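Local structure of lipoprotein (Shewanella oneidensis, 3LHN) at residues A[50-53]-A[54-58]. The protein is a putative lipoprotein of uncharacterised function, with an N-terminal NlpE-type domain folded as a calycin-like beta-barrel. Sequence-based numbering, arbitrary orientation.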
loop_
_atom_site.group_PDB
_atom_site.type_symbol
_atom_site.label_atom_id
_atom_site.label_comp_id
_atom_site.label_asym_id
_atom_site.label_seq_id
_atom_site.Cartn_x
_atom_site.Cartn_y
_atom_site.Cartn_z
ATOM N N THR A 50 16.722 11.247 -4.547
ATOM C CA THR A 50 17.452 12.209 -5.384
ATOM C C THR A 50 16.426 13.027 -6.158
ATOM O O THR A 50 15.647 12.470 -6.916
ATOM C CB THR A 50 18.434 11.541 -6.335
ATOM O OG1 THR A 50 19.344 10.758 -5.571
ATOM C CG2 THR A 50 19.211 12.576 -7.098
ATOM N N LEU A 51 16.461 14.341 -6.000
ATOM C CA LEU A 51 15.576 15.277 -6.687
ATOM C C LEU A 51 16.368 16.079 -7.701
ATOM O O LEU A 51 17.457 16.578 -7.405
ATOM C CB LEU A 51 14.931 16.274 -5.718
ATOM C CG LEU A 51 14.202 15.699 -4.506
ATOM C CD1 LEU A 51 13.577 16.888 -3.710
ATOM C CD2 LEU A 51 13.111 14.669 -4.890
ATOM N N GLN A 52 15.858 16.219 -8.905
ATOM C CA GLN A 52 16.432 17.118 -9.911
ATOM C C GLN A 52 15.614 18.381 -10.089
ATOM O O GLN A 52 14.398 18.384 -9.879
ATOM C CB GLN A 52 16.510 16.419 -11.269
ATOM C CG GLN A 52 17.155 15.103 -11.260
ATOM C CD GLN A 52 18.613 15.108 -10.859
ATOM O OE1 GLN A 52 19.340 16.129 -10.992
ATOM N NE2 GLN A 52 19.080 13.928 -10.426
ATOM N N ALA A 53 16.256 19.433 -10.604
ATOM C CA ALA A 53 15.625 20.728 -10.828
ATOM C C ALA A 53 14.444 20.630 -11.761
ATOM O O ALA A 53 13.515 21.461 -11.683
ATOM C CB ALA A 53 16.664 21.739 -11.397
ATOM N N ASP A 54 14.440 19.643 -12.680
ATOM C CA ASP A 54 13.322 19.468 -13.619
ATOM C C ASP A 54 12.137 18.668 -13.071
ATOM O O ASP A 54 11.239 18.272 -13.810
ATOM C CB ASP A 54 13.844 18.893 -14.935
ATOM C CG ASP A 54 14.312 17.479 -14.804
ATOM O OD1 ASP A 54 14.166 16.858 -13.735
ATOM O OD2 ASP A 54 14.855 16.966 -15.824
ATOM N N ASN A 55 12.165 18.467 -11.771
ATOM C CA ASN A 55 11.099 17.806 -11.025
ATOM C C ASN A 55 11.020 16.323 -11.319
ATOM O O ASN A 55 9.960 15.711 -11.243
ATOM C CB ASN A 55 9.743 18.495 -11.233
ATOM C CG ASN A 55 9.679 19.844 -10.625
ATOM O OD1 ASN A 55 10.513 20.252 -9.825
ATOM N ND2 ASN A 55 8.619 20.570 -10.967
ATOM N N SER A 56 12.136 15.724 -11.653
ATOM C CA SER A 56 12.257 14.280 -11.774
ATOM C C SER A 56 12.966 13.788 -10.517
ATOM O O SER A 56 13.692 14.533 -9.831
ATOM C CB SER A 56 12.962 13.860 -13.046
ATOM O OG SER A 56 14.270 14.247 -13.071
ATOM N N PHE A 57 12.724 12.531 -10.185
ATOM C CA PHE A 57 13.347 11.949 -9.013
ATOM C C PHE A 57 13.759 10.518 -9.236
ATOM O O PHE A 57 13.212 9.822 -10.086
ATOM C CB PHE A 57 12.463 11.977 -7.761
ATOM C CG PHE A 57 11.354 10.954 -7.760
ATOM C CD1 PHE A 57 10.161 11.187 -8.465
ATOM C CD2 PHE A 57 11.513 9.750 -7.126
ATOM C CE1 PHE A 57 9.212 10.262 -8.512
ATOM C CE2 PHE A 57 10.524 8.774 -7.194
ATOM C CZ PHE A 57 9.355 9.038 -7.876
ATOM N N GLU A 58 14.681 10.076 -8.374
ATOM C CA GLU A 58 15.054 8.655 -8.252
ATOM C C GLU A 58 15.066 8.279 -6.791
ATOM O O GLU A 58 15.641 9.014 -5.990
ATOM C CB GLU A 58 16.411 8.385 -8.902
ATOM C CG GLU A 58 16.495 8.573 -10.398
ATOM C CD GLU A 58 17.699 7.860 -11.027
ATOM O OE1 GLU A 58 18.634 7.442 -10.283
ATOM O OE2 GLU A 58 17.670 7.666 -12.282
HETATM O O HOH W 1 18.447 8.130 -5.264
#
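The carbonyl oxygen of E58 is gripped by two donors. T50 N reaches it at 2.9 Å, nearly straight along the C=O axis. A water gives it a second hydrogen bond and also bonds T50 OG1 (2.8 Å). E58 N returns a bond to T50 O, so T50 and E58 form an antiparallel hydrogen-bonded pair. Two residues further on, Q52 N bonds S56 O at 2.9 Å. The chain reverses between them in a type I turn from Q52 to N55, closed by a bond from N55 N to Q52 O. N55 takes left-handed backbone angles (phi 70°, psi 29°). This is the type I turn with a G1 bulge, and it links strands 44-51 and 56-64 of the barrel.

Side chains brace the turn on one side. S56 OG donates to D54 OD1 at 2.7 Å, and D54 OD1 receives it on its syn lone pair. The S56 hydroxyl sits between its own backbone N and carbonyl carbon (chi1 66°), which turns it back to D54. S56 N adds a weak bond to the same oxygen. The bent Q52 chain lies alongside, with CG 3.5 Å from S56 OG. With an alanine here, D54 OD1 would probably lose its short hydroxyl bond, keep the weak one from S56 N, and let the carboxylate turn more freely.

L51 and F57 lie on the face of the sheet opposite T50 and E58, where L51 CD2 meets F57 CB at 4.0 Å. Both are buried against F77. N55 OD1 bonds W79 NE1 of strand 69-79. The backbone bonds and the D54-S56 pair thus probably fix the shape of the turn, while L51 and F57 tie the hairpin end into the apolar interior.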